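Local coordinates for putative electron transport related protein (Corynebacterium diphtheriae, PDB 4PQ1) that probably acts as a thioredoxin-like thiol-disulfide oxidoreductase of the DsbF type, exchanging electrons through a CxxC disulfide, at residues T128-K133 with Q148-V153; G1-H6 with A138-R143; D35-A40 with T78-N83; S61-L66 with N99-P104; N83-S88 with S123-T128. All blocks are in the same frame, centred on the assembly; numbering follows the deposited sequence.

Starting from the N terminus, contact 2 closes the longest loop, bringing 1-6 onto 138-143 and enclosing contacts 3, 4 and 5. Inside it, contact 3 joins the hairpin strand 36-38 to the sheet strand 77-83. Contact 4 crosses contact 3, setting the helix after the CxxC motif against the loop that leads to strand 105-107. Contact 5 crosses contact 4 in turn; it takes up the chain at Asn83, where contact 3 ends, and ties 83-88 to the loop before strand 127-131. That strand, entered at Thr128, carries contact 1, which packs the C-terminal helix on the sheet and crosses contact 2.

Contact 1. Residues T128-K133 with Q148-V153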
# COMPACT_ATOMS: atom_id res chain seq x y z
N THR A 128 -4.66 3.18 0.27
CA THR A 128 -3.27 3.40 0.62
C THR A 128 -3.08 3.41 2.13
O THR A 128 -3.77 4.14 2.85
CB THR A 128 -2.74 4.72 0.04
OG1 THR A 128 -2.81 4.66 -1.38
CG2 THR A 128 -1.29 4.93 0.46
N ILE A 129 -2.14 2.60 2.60
CA ILE A 129 -1.83 2.58 4.02
C ILE A 129 -0.38 2.97 4.28
O ILE A 129 0.53 2.33 3.76
CB ILE A 129 -2.11 1.21 4.63
CG1 ILE A 129 -3.57 0.84 4.41
CG2 ILE A 129 -1.76 1.24 6.13
CD1 ILE A 129 -3.92 -0.56 4.82
N VAL A 130 -0.18 4.02 5.06
CA VAL A 130 1.17 4.44 5.40
C VAL A 130 1.55 3.81 6.74
O VAL A 130 0.94 4.10 7.75
CB VAL A 130 1.31 5.98 5.50
CG1 VAL A 130 2.75 6.36 5.74
CG2 VAL A 130 0.81 6.66 4.22
N LEU A 131 2.53 2.91 6.72
CA LEU A 131 3.02 2.27 7.93
C LEU A 131 4.23 3.02 8.46
O LEU A 131 5.04 3.51 7.67
CB LEU A 131 3.39 0.81 7.67
CG LEU A 131 2.34 -0.09 7.03
CD1 LEU A 131 2.95 -1.48 6.81
CD2 LEU A 131 1.12 -0.17 7.90
N ASP A 132 4.38 3.11 9.79
CA ASP A 132 5.56 3.78 10.36
C ASP A 132 6.68 2.76 10.46
O ASP A 132 6.57 1.67 9.92
CB ASP A 132 5.27 4.44 11.74
CG ASP A 132 4.81 3.45 12.81
OD1 ASP A 132 5.17 2.26 12.75
OD2 ASP A 132 4.08 3.88 13.74
N LYS A 133 7.74 3.08 11.20
CA LYS A 133 8.91 2.21 11.21
C LYS A 133 8.65 0.89 11.96
O LYS A 133 9.42 -0.07 11.83
CB LYS A 133 10.11 2.93 11.83
CG LYS A 133 10.85 3.84 10.87
CD LYS A 133 11.99 4.54 11.59
CE LYS A 133 12.77 5.44 10.67
NZ LYS A 133 14.01 5.94 11.34
N GLN A 148 1.27 14.40 -2.14
CA GLN A 148 1.40 15.29 -0.99
C GLN A 148 0.56 14.79 0.19
O GLN A 148 0.90 15.04 1.36
CB GLN A 148 1.01 16.73 -1.39
CG GLN A 148 1.57 17.83 -0.48
CD GLN A 148 3.05 17.68 -0.16
OE1 GLN A 148 3.42 17.21 0.92
NE2 GLN A 148 3.91 18.07 -1.09
N ASP A 149 -0.54 14.08 -0.10
CA ASP A 149 -1.30 13.35 0.93
C ASP A 149 -0.33 12.50 1.73
O ASP A 149 -0.28 12.56 2.96
CB ASP A 149 -2.37 12.43 0.32
CG ASP A 149 -3.62 13.18 -0.15
OD1 ASP A 149 -4.05 14.14 0.53
OD2 ASP A 149 -4.18 12.77 -1.19
N LEU A 150 0.46 11.71 1.00
CA LEU A 150 1.34 10.73 1.60
C LEU A 150 2.56 11.38 2.21
O LEU A 150 2.95 11.02 3.31
CB LEU A 150 1.77 9.72 0.56
CG LEU A 150 0.57 9.01 -0.08
CD1 LEU A 150 1.03 8.02 -1.12
CD2 LEU A 150 -0.25 8.31 0.99
N ILE A 151 3.15 12.33 1.50
CA ILE A 151 4.34 13.00 1.99
C ILE A 151 4.09 13.69 3.33
O ILE A 151 4.91 13.62 4.23
CB ILE A 151 4.88 14.01 0.95
CG1 ILE A 151 5.68 13.27 -0.13
CG2 ILE A 151 5.78 15.05 1.61
CD1 ILE A 151 6.03 14.12 -1.31
N LYS A 152 2.94 14.34 3.47
CA LYS A 152 2.59 15.00 4.71
C LYS A 152 2.60 14.03 5.87
O LYS A 152 3.13 14.35 6.94
CB LYS A 152 1.23 15.67 4.59
CG LYS A 152 1.29 16.96 3.81
CD LYS A 152 -0.01 17.74 3.90
CE LYS A 152 0.16 19.13 3.31
NZ LYS A 152 -1.10 19.93 3.34
N VAL A 153 2.03 12.85 5.66
CA VAL A 153 2.09 11.81 6.67
C VAL A 153 3.52 11.37 6.84
O VAL A 153 4.01 11.24 7.98
CB VAL A 153 1.24 10.59 6.32
CG1 VAL A 153 1.34 9.56 7.46
CG2 VAL A 153 -0.21 10.99 6.05
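Thr128 and Val130, on alternate positions of strand 127-131, both meet Leu150 of helix 147-156, a helix packed on one face of the sheet in this thioredoxin-like fold. The closest touch is at Thr128, whose methyl CG2 meets the branch tip CD2 of Leu150 end-on at 3.6 Å. The same CD2 lies 3.8 Å from Val130 CG2, so one leucine methyl serves two strand residues. A turn along the helix the touch is slightly longer: Val130 and Val153 lie antiparallel alongside one another, CG1 of one 3.9 Å from CG1 of the other. Thr128 presents its methyl because CG2 stands opposite the backbone N, which turns OG1 off to its hydrogen bond with Asn50 ND2. Against this buried, closely packed row, Gln148 and Lys152 ride the exposed side of the helix. The axes of strand 128-131 and helix 148-153 run nearly parallel, 19° apart, and approach to 9.8 Å. Around this core, Leu150 also packs on Leu66 and Val69 of helix 63-73 and on Phe141, while Val153 covers Ala139, so the C-terminal helix spans strands 127-131 and 137-141 and leans on helix 63-73.

Contact 2. Residues G1-H6 with A138-R143; sequences GTFQFH and AAVFLR
An N-terminal arm laid against one face of a thioredoxin-fold sheet brings the rings of Phe3 and Phe5 onto Val140 and Leu142. Across this contact the arm is joined by side chains alone: no hydrogen bond links it to 138-143, and the nearest CA atoms, those of Phe5 and Val140, stay 8.9 Å apart. Its backbone bonds are made elsewhere, by Phe3 with Pro23 and by Phe5 with Gly118. Phe5 carries most of the contact. With CG opposite its backbone N (chi1 -180°), the ring extends out to the sheet, and its far end is shared by two aliphatic residues. CE1 of Phe5 comes 3.9 Å from Val140 CG1, the two side chains meeting at a slant, while CZ of Phe5 lies 3.7 Å from Leu142 CD1, which arrives from the opposite direction. Phe3 makes the looser touch, its CZ 4.3 Å from Val140 CG2. The two valine methyls are therefore divided between the two rings.

Alternation along strand 137-141 explains the selection. Val140 points to the arm, whereas its neighbours Ala139 and Phe141 touch Val153 of helix 147-156 on the other face. Just upstream, Ala138 and Ala139 both face Val130, a classic beta bulge. Tyr16 completes the aromatic group, meeting Phe3 edge-to-face and touching Phe5, and Pro121 also touches Phe5. Within the arm, Phe5 N lies 4.1 Å above the plane of the Phe3 ring, displaced toward its rim.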
# COMPACT_ATOMS: atom_id res chain seq x y z
N GLY A 1 -3.06 -7.94 19.54
CA GLY A 1 -1.98 -6.98 19.45
C GLY A 1 -1.69 -6.44 18.05
O GLY A 1 -0.97 -5.46 17.91
N THR A 2 -2.24 -7.08 17.02
CA THR A 2 -2.06 -6.57 15.66
C THR A 2 -3.13 -5.53 15.33
O THR A 2 -4.19 -5.48 15.94
CB THR A 2 -2.13 -7.70 14.58
OG1 THR A 2 -3.47 -8.19 14.48
CG2 THR A 2 -1.18 -8.85 14.91
N PHE A 3 -2.83 -4.71 14.32
CA PHE A 3 -3.75 -3.71 13.80
C PHE A 3 -5.14 -4.25 13.46
O PHE A 3 -5.27 -5.32 12.86
CB PHE A 3 -3.16 -3.07 12.54
CG PHE A 3 -3.99 -1.98 11.95
CD1 PHE A 3 -4.30 -0.86 12.70
CD2 PHE A 3 -4.43 -2.06 10.64
CE1 PHE A 3 -5.06 0.16 12.17
CE2 PHE A 3 -5.20 -1.04 10.10
CZ PHE A 3 -5.51 0.08 10.85
N GLN A 4 -6.16 -3.50 13.85
CA GLN A 4 -7.54 -3.80 13.49
C GLN A 4 -8.11 -2.51 12.95
O GLN A 4 -8.05 -1.47 13.61
CB GLN A 4 -8.36 -4.30 14.67
CG GLN A 4 -7.56 -5.05 15.75
CD GLN A 4 -8.22 -4.98 17.13
OE1 GLN A 4 -9.45 -4.94 17.24
NE2 GLN A 4 -7.40 -4.96 18.18
N PHE A 5 -8.63 -2.56 11.72
CA PHE A 5 -9.23 -1.40 11.09
C PHE A 5 -10.67 -1.27 11.56
O PHE A 5 -11.50 -2.12 11.26
CB PHE A 5 -9.14 -1.51 9.56
CG PHE A 5 -9.74 -0.34 8.83
CD1 PHE A 5 -9.07 0.87 8.77
CD2 PHE A 5 -10.97 -0.45 8.21
CE1 PHE A 5 -9.62 1.95 8.10
CE2 PHE A 5 -11.52 0.63 7.54
CZ PHE A 5 -10.85 1.83 7.48
N HIS A 6 -10.95 -0.23 12.32
CA HIS A 6 -12.30 -0.04 12.84
C HIS A 6 -13.03 0.93 11.95
O HIS A 6 -12.41 1.66 11.18
CB HIS A 6 -12.27 0.48 14.29
CG HIS A 6 -11.73 -0.50 15.28
ND1 HIS A 6 -10.67 -0.21 16.11
CD2 HIS A 6 -12.12 -1.76 15.60
CE1 HIS A 6 -10.42 -1.25 16.89
NE2 HIS A 6 -11.28 -2.20 16.59
N ALA A 138 -0.11 4.62 10.25
CA ALA A 138 -0.20 6.00 10.71
C ALA A 138 -1.35 6.69 10.00
O ALA A 138 -1.88 7.70 10.47
CB ALA A 138 1.10 6.72 10.45
N ALA A 139 -1.72 6.14 8.85
CA ALA A 139 -2.79 6.71 8.04
C ALA A 139 -3.36 5.64 7.12
O ALA A 139 -2.62 4.83 6.56
CB ALA A 139 -2.29 7.90 7.24
N VAL A 140 -4.69 5.61 6.98
CA VAL A 140 -5.34 4.79 5.98
C VAL A 140 -6.21 5.65 5.07
O VAL A 140 -7.06 6.41 5.55
CB VAL A 140 -6.20 3.68 6.61
CG1 VAL A 140 -6.90 2.85 5.50
CG2 VAL A 140 -5.35 2.81 7.55
N PHE A 141 -5.99 5.54 3.77
CA PHE A 141 -6.73 6.32 2.78
C PHE A 141 -7.64 5.43 1.97
O PHE A 141 -7.17 4.56 1.23
CB PHE A 141 -5.77 7.07 1.84
CG PHE A 141 -4.97 8.15 2.52
CD1 PHE A 141 -5.49 9.42 2.69
CD2 PHE A 141 -3.67 7.90 2.96
CE1 PHE A 141 -4.75 10.42 3.30
CE2 PHE A 141 -2.93 8.89 3.57
CZ PHE A 141 -3.47 10.16 3.75
N LEU A 142 -8.96 5.63 2.11
CA LEU A 142 -9.95 4.84 1.37
C LEU A 142 -10.39 5.62 0.13
O LEU A 142 -11.58 5.81 -0.13
CB LEU A 142 -11.14 4.51 2.27
CG LEU A 142 -10.76 3.81 3.58
CD1 LEU A 142 -11.98 3.62 4.48
CD2 LEU A 142 -10.04 2.47 3.32
N ARG A 143 -9.40 6.06 -0.62
CA ARG A 143 -9.61 6.94 -1.74
C ARG A 143 -8.30 7.03 -2.46
O ARG A 143 -7.27 6.66 -1.91
CB ARG A 143 -10.09 8.32 -1.29
CG ARG A 143 -9.16 9.04 -0.34
CD ARG A 143 -9.47 10.53 -0.32
NE ARG A 143 -8.69 11.28 0.66
CZ ARG A 143 -7.55 11.92 0.39
NH1 ARG A 143 -7.06 11.90 -0.84
NH2 ARG A 143 -6.92 12.59 1.34

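Contact 3. Residues D35-A40 with T78-N83; sequences DSVSLA and TVVGIN
The backbones of 35-40 and 78-83 never pair, and at their nearest, Leu39 CA to Val80 CA, they are 8.2 Å apart. They belong to different sheets of this thioredoxin-like fold: strand 36-38 forms a two-stranded antiparallel hairpin with 28-30, and strand 77-83 lies inside the mixed central sheet. The link between them is a matter of aliphatic packing, and it turns on the fork of Val80. Its CG1 lies 4.1 Å from Val37 CG1, the two valines passing alongside in opposite directions. Its other methyl, CG2, is 4.2 Å from Leu39 CD2, a slanting approach. With CG1 of Val80 opposite the backbone N (chi1 175°), one methyl is offered to each partner. The CA-CB bond of Val37 is directed toward the strand; that of Leu39, at the start of a short 3-10 segment, is not, and Leu39 makes the contact with CD2.

All three residues are buried, though separations above 4 Å mark a light contact. Neighbours fill in around it: Leu39 rests also on Val47, Leu49 and Leu131, Val80 on Leu49, and Val37 on Ile106 of strand 105-107. Val79, with its side chain on the other face, packs on Tyr103. Two residues before Val80, Thr78 OG1 donates to Val79 O at 3.0 Å from 42° above the carbonyl plane.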
# COMPACT_ATOMS: atom_id res chain seq x y z
N ASP A 35 10.07 -13.07 -7.64
CA ASP A 35 9.63 -14.31 -7.01
C ASP A 35 8.76 -14.05 -5.78
O ASP A 35 7.58 -14.40 -5.76
CB ASP A 35 10.83 -15.18 -6.63
CG ASP A 35 11.42 -15.93 -7.81
OD1 ASP A 35 10.71 -16.12 -8.82
OD2 ASP A 35 12.60 -16.33 -7.74
N SER A 36 9.34 -13.43 -4.75
CA SER A 36 8.59 -13.10 -3.56
C SER A 36 8.70 -11.62 -3.24
O SER A 36 9.59 -10.93 -3.74
CB SER A 36 9.09 -13.93 -2.38
OG SER A 36 8.88 -13.25 -1.15
N VAL A 37 7.76 -11.14 -2.43
CA VAL A 37 7.76 -9.78 -1.87
C VAL A 37 7.34 -9.88 -0.41
O VAL A 37 6.37 -10.57 -0.10
CB VAL A 37 6.81 -8.84 -2.64
CG1 VAL A 37 6.73 -7.49 -1.94
CG2 VAL A 37 7.28 -8.65 -4.08
N SER A 38 8.05 -9.19 0.48
CA SER A 38 7.81 -9.34 1.92
C SER A 38 8.07 -8.08 2.72
O SER A 38 9.14 -7.49 2.60
CB SER A 38 8.71 -10.43 2.47
OG SER A 38 10.05 -10.16 2.14
N LEU A 39 7.11 -7.66 3.55
CA LEU A 39 7.32 -6.47 4.38
C LEU A 39 8.52 -6.65 5.31
O LEU A 39 9.19 -5.68 5.67
CB LEU A 39 6.09 -6.14 5.21
CG LEU A 39 4.86 -5.62 4.47
CD1 LEU A 39 4.02 -4.74 5.39
CD2 LEU A 39 5.23 -4.89 3.17
N ALA A 40 8.81 -7.90 5.67
CA ALA A 40 9.92 -8.19 6.57
C ALA A 40 11.26 -7.76 5.98
O ALA A 40 12.24 -7.60 6.70
CB ALA A 40 9.93 -9.68 6.92
N THR A 78 9.97 2.54 1.29
CA THR A 78 9.54 1.98 0.02
C THR A 78 8.02 2.00 -0.11
O THR A 78 7.30 1.97 0.89
CB THR A 78 10.02 0.51 -0.13
OG1 THR A 78 9.82 0.08 -1.48
CG2 THR A 78 9.22 -0.42 0.78
N VAL A 79 7.54 2.05 -1.34
CA VAL A 79 6.15 1.73 -1.62
C VAL A 79 6.09 0.23 -1.90
O VAL A 79 7.03 -0.33 -2.47
CB VAL A 79 5.58 2.54 -2.81
CG1 VAL A 79 4.15 2.11 -3.13
CG2 VAL A 79 5.64 4.05 -2.52
N VAL A 80 5.02 -0.42 -1.46
CA VAL A 80 4.75 -1.81 -1.85
C VAL A 80 3.33 -1.94 -2.36
O VAL A 80 2.38 -1.68 -1.64
CB VAL A 80 4.94 -2.79 -0.69
CG1 VAL A 80 4.51 -4.19 -1.13
CG2 VAL A 80 6.38 -2.78 -0.24
N GLY A 81 3.18 -2.33 -3.62
CA GLY A 81 1.86 -2.42 -4.20
C GLY A 81 1.23 -3.74 -3.85
O GLY A 81 1.91 -4.75 -3.64
N ILE A 82 -0.09 -3.73 -3.76
CA ILE A 82 -0.83 -4.97 -3.61
C ILE A 82 -1.79 -5.06 -4.80
O ILE A 82 -2.86 -4.45 -4.80
CB ILE A 82 -1.58 -5.03 -2.27
CG1 ILE A 82 -0.58 -4.93 -1.11
CG2 ILE A 82 -2.41 -6.31 -2.14
CD1 ILE A 82 -1.23 -4.88 0.24
N ASN A 83 -1.39 -5.80 -5.82
CA ASN A 83 -2.14 -5.90 -7.07
C ASN A 83 -3.32 -6.84 -6.88
O ASN A 83 -3.13 -8.05 -6.65
CB ASN A 83 -1.19 -6.35 -8.18
CG ASN A 83 -1.88 -6.60 -9.52
OD1 ASN A 83 -1.77 -7.69 -10.07
ND2 ASN A 83 -2.59 -5.60 -10.03

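Contact 4. Residues S61-L66 with N99-P104; sequences SESDDL and NGITYP
Tyr103 OH binds a water at 2.6 Å, and Ser63 OG holds the same water at 3.2 Å, so a single solvent molecule bridges the two sides. In this thioredoxin-type fold Ser63 opens helix 63-73, which follows helix 57-61, at whose start the disulfide-bonded Cys56 and Cys59 lie, while Tyr103 lies in the loop between helix 89-98 and strand 105-107. Across the contact the hydroxyls otherwise meet carbon. Tyr103 OH sits 3.4 Å from Leu66 CB and 3.8 Å from Leu66 CD1, the two side chains crossing at a slant. Ser63 OG similarly touches Ile101 CD1 at 3.4 Å. No direct hydrogen bond spans the segments, which makes the water their polar connection within a buried contact.

A Schellman motif ends helix 89-98 and starts the loop, with Gly100, at positive phi, as its C-prime residue. Beyond it, Tyr103 takes the torsion that sets CG between its backbone N and carbonyl carbon (chi1 58°), pointing the ring at the helix. Val79 and His70 also touch this ring. One of its faces is covered from within the loop, where Ile101 CG2 stands 3.5 Å above the ring centre.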
# COMPACT_ATOMS: atom_id res chain seq x y z
N SER A 61 -4.60 6.81 -12.60
CA SER A 61 -4.53 8.23 -12.31
C SER A 61 -3.51 8.60 -11.20
O SER A 61 -2.75 9.55 -11.35
CB SER A 61 -5.93 8.71 -11.91
OG SER A 61 -5.92 10.01 -11.38
N GLU A 62 -3.49 7.83 -10.11
CA GLU A 62 -2.63 8.16 -8.97
C GLU A 62 -1.27 7.46 -9.06
O GLU A 62 -0.46 7.53 -8.14
CB GLU A 62 -3.32 7.78 -7.65
CG GLU A 62 -3.40 6.29 -7.43
CD GLU A 62 -3.79 5.86 -6.01
OE1 GLU A 62 -3.81 4.63 -5.79
OE2 GLU A 62 -4.08 6.71 -5.12
N SER A 63 -1.02 6.78 -10.18
CA SER A 63 0.16 5.91 -10.29
C SER A 63 1.47 6.69 -10.27
O SER A 63 2.42 6.29 -9.59
CB SER A 63 0.07 5.07 -11.57
OG SER A 63 1.22 4.25 -11.74
N ASP A 64 1.52 7.80 -11.00
CA ASP A 64 2.72 8.61 -11.05
C ASP A 64 3.09 9.15 -9.67
O ASP A 64 4.27 9.27 -9.33
CB ASP A 64 2.53 9.78 -12.01
CG ASP A 64 2.60 9.36 -13.47
OD1 ASP A 64 3.20 8.30 -13.77
OD2 ASP A 64 2.07 10.11 -14.32
N ASP A 65 2.07 9.49 -8.89
CA ASP A 65 2.29 10.08 -7.58
C ASP A 65 2.89 9.06 -6.62
O ASP A 65 3.79 9.38 -5.84
CB ASP A 65 0.98 10.65 -7.03
CG ASP A 65 0.74 12.09 -7.47
OD1 ASP A 65 1.48 12.59 -8.36
OD2 ASP A 65 -0.17 12.74 -6.93
N LEU A 66 2.41 7.83 -6.69
CA LEU A 66 2.96 6.78 -5.85
C LEU A 66 4.42 6.54 -6.23
O LEU A 66 5.24 6.27 -5.38
CB LEU A 66 2.13 5.50 -5.97
CG LEU A 66 0.71 5.57 -5.40
CD1 LEU A 66 -0.12 4.43 -5.95
CD2 LEU A 66 0.75 5.47 -3.90
N ASN A 99 4.79 2.19 -17.33
CA ASN A 99 4.66 3.46 -16.63
C ASN A 99 5.85 3.73 -15.75
O ASN A 99 5.82 4.66 -14.95
CB ASN A 99 3.37 3.48 -15.83
CG ASN A 99 2.15 3.58 -16.74
OD1 ASN A 99 1.78 4.68 -17.16
ND2 ASN A 99 1.55 2.44 -17.07
N GLY A 100 6.90 2.93 -15.92
CA GLY A 100 8.13 3.14 -15.18
C GLY A 100 7.98 3.03 -13.67
O GLY A 100 8.61 3.77 -12.92
N ILE A 101 7.12 2.12 -13.23
CA ILE A 101 6.93 1.83 -11.81
C ILE A 101 8.08 0.96 -11.34
O ILE A 101 8.26 -0.15 -11.83
CB ILE A 101 5.59 1.11 -11.56
CG1 ILE A 101 4.40 1.92 -12.09
CG2 ILE A 101 5.44 0.74 -10.10
CD1 ILE A 101 4.46 3.39 -11.80
N THR A 102 8.87 1.44 -10.38
CA THR A 102 10.06 0.69 -10.00
C THR A 102 9.94 0.03 -8.64
O THR A 102 10.89 -0.63 -8.20
CB THR A 102 11.31 1.57 -10.00
OG1 THR A 102 11.19 2.56 -8.98
CG2 THR A 102 11.46 2.26 -11.34
N TYR A 103 8.80 0.18 -7.98
CA TYR A 103 8.60 -0.47 -6.68
C TYR A 103 7.87 -1.81 -6.78
O TYR A 103 7.10 -2.04 -7.74
CB TYR A 103 7.87 0.48 -5.72
CG TYR A 103 6.52 0.98 -6.16
CD1 TYR A 103 5.37 0.22 -5.95
CD2 TYR A 103 6.37 2.23 -6.74
CE1 TYR A 103 4.11 0.69 -6.33
CE2 TYR A 103 5.13 2.71 -7.12
CZ TYR A 103 4.00 1.93 -6.90
OH TYR A 103 2.77 2.39 -7.27
N PRO A 104 8.11 -2.72 -5.82
CA PRO A 104 7.56 -4.07 -5.94
C PRO A 104 6.08 -4.13 -5.63
O PRO A 104 5.56 -3.25 -4.93
CB PRO A 104 8.35 -4.86 -4.91
CG PRO A 104 8.61 -3.86 -3.83
CD PRO A 104 8.76 -2.52 -4.50
O HOH W 1 1.44 1.96 -9.52

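Contact 5. Residues N83-S88 with S123-T128; sequences NVRDYS and SVVPTT
Val84 and Val125 lie alongside each other with their side chains running in opposite directions, and the meeting involves the cis-proline loop characteristic of the thioredoxin fold: the peptide bond between Val125 and Pro126 is cis. Val84 CG2 touches Val125 CG2 at 3.7 Å. The same methyl of Val125 lies 3.8 Å from Arg85 NH1, so it is met by a branched alkyl group and by a guanidinium. Arg85 also passes Val125 in the opposite direction, its chain bent at chi3 (-129°).

What the guanidinium does next separates a bond from a near approach. Ser123 O lies at its edge, close to its plane, but at 4.1 Å from NH1 it makes no hydrogen bond; the bond is made by NH2 to Ala122 O, just before the segment. Val84 is buried, whereas Arg85 is partly exposed, so the alkyl contact is the inner part of the interface and the arginine its more open border.

Val125 also touches Cys59, and Pro126 packs on Pro58 and Cys59, placing the loop against the CxxC region, as in thioredoxins generally. From 83-88, Val84 O accepts a hydrogen bond from Trp55 NE1, next to Cys56. Each segment is braced internally as well. Thr127 OG1 donates to Val124 O at 2.8 Å, across the cis-proline turn. In 83-88 the brace is Asn83 ND2 to Asp86 OD2, 2.9 Å long with an N-H...O angle of 162°, in the amide plane and received by the anti lone pair of the carboxylate oxygen.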
# COMPACT_ATOMS: atom_id res chain seq x y z
N ASN A 83 -1.39 -5.80 -5.82
CA ASN A 83 -2.14 -5.90 -7.07
C ASN A 83 -3.32 -6.84 -6.88
O ASN A 83 -3.13 -8.05 -6.65
CB ASN A 83 -1.19 -6.35 -8.18
CG ASN A 83 -1.88 -6.60 -9.52
OD1 ASN A 83 -1.77 -7.69 -10.07
ND2 ASN A 83 -2.59 -5.60 -10.03
N VAL A 84 -4.54 -6.30 -6.91
CA VAL A 84 -5.72 -7.13 -6.68
C VAL A 84 -6.60 -7.20 -7.95
O VAL A 84 -6.57 -6.29 -8.77
CB VAL A 84 -6.55 -6.63 -5.47
CG1 VAL A 84 -5.66 -6.51 -4.21
CG2 VAL A 84 -7.22 -5.29 -5.78
N ARG A 85 -7.34 -8.29 -8.10
CA ARG A 85 -8.36 -8.42 -9.15
C ARG A 85 -7.78 -8.32 -10.56
O ARG A 85 -8.50 -8.10 -11.53
CB ARG A 85 -9.45 -7.38 -8.97
CG ARG A 85 -10.64 -7.86 -8.17
CD ARG A 85 -11.45 -6.70 -7.59
NE ARG A 85 -11.63 -6.95 -6.17
CZ ARG A 85 -11.90 -6.03 -5.25
NH1 ARG A 85 -12.06 -4.75 -5.57
NH2 ARG A 85 -12.02 -6.42 -3.99
N ASP A 86 -6.47 -8.47 -10.66
CA ASP A 86 -5.82 -8.65 -11.94
C ASP A 86 -5.54 -10.14 -12.10
O ASP A 86 -4.48 -10.64 -11.72
CB ASP A 86 -4.54 -7.82 -12.02
CG ASP A 86 -4.75 -6.53 -12.78
OD1 ASP A 86 -5.45 -6.57 -13.82
OD2 ASP A 86 -4.23 -5.48 -12.36
N TYR A 87 -6.53 -10.84 -12.65
CA TYR A 87 -6.47 -12.29 -12.77
C TYR A 87 -5.57 -12.72 -13.90
O TYR A 87 -5.13 -13.87 -13.96
CB TYR A 87 -7.87 -12.86 -12.96
CG TYR A 87 -8.79 -12.45 -11.84
CD1 TYR A 87 -8.52 -12.84 -10.53
CD2 TYR A 87 -9.90 -11.65 -12.07
CE1 TYR A 87 -9.36 -12.45 -9.47
CE2 TYR A 87 -10.74 -11.26 -11.03
CZ TYR A 87 -10.46 -11.67 -9.74
OH TYR A 87 -11.29 -11.29 -8.71
N SER A 88 -5.27 -11.80 -14.80
CA SER A 88 -4.25 -12.06 -15.80
C SER A 88 -3.04 -11.27 -15.38
O SER A 88 -3.03 -10.03 -15.46
CB SER A 88 -4.73 -11.69 -17.21
OG SER A 88 -5.63 -12.68 -17.70
N SER A 123 -13.35 -4.16 -0.75
CA SER A 123 -14.13 -3.49 -1.78
C SER A 123 -13.45 -2.21 -2.29
O SER A 123 -13.77 -1.74 -3.37
CB SER A 123 -15.50 -3.14 -1.23
OG SER A 123 -15.33 -2.34 -0.07
N VAL A 124 -12.55 -1.63 -1.51
CA VAL A 124 -12.04 -0.30 -1.82
C VAL A 124 -10.69 -0.35 -2.51
O VAL A 124 -9.69 -0.70 -1.90
CB VAL A 124 -11.94 0.57 -0.54
CG1 VAL A 124 -11.45 1.99 -0.88
CG2 VAL A 124 -13.29 0.60 0.19
N VAL A 125 -10.68 0.00 -3.79
CA VAL A 125 -9.45 0.08 -4.57
C VAL A 125 -9.52 1.36 -5.41
O VAL A 125 -10.49 1.56 -6.13
CB VAL A 125 -9.26 -1.14 -5.51
CG1 VAL A 125 -7.97 -1.00 -6.31
CG2 VAL A 125 -9.21 -2.40 -4.71
N PRO A 126 -8.50 2.22 -5.30
CA PRO A 126 -7.30 1.98 -4.50
C PRO A 126 -7.50 2.25 -3.00
O PRO A 126 -8.46 2.92 -2.60
CB PRO A 126 -6.29 2.95 -5.11
CG PRO A 126 -7.13 4.12 -5.51
CD PRO A 126 -8.47 3.55 -5.93
N THR A 127 -6.62 1.67 -2.19
CA THR A 127 -6.47 1.97 -0.76
C THR A 127 -4.99 2.18 -0.53
O THR A 127 -4.16 1.44 -1.08
CB THR A 127 -7.00 0.84 0.15
OG1 THR A 127 -8.43 0.79 0.09
CG2 THR A 127 -6.54 1.03 1.66
N THR A 128 -4.66 3.18 0.27
CA THR A 128 -3.27 3.40 0.62
C THR A 128 -3.08 3.41 2.13
O THR A 128 -3.77 4.14 2.85
CB THR A 128 -2.74 4.72 0.04
OG1 THR A 128 -2.81 4.66 -1.38
CG2 THR A 128 -1.29 4.93 0.46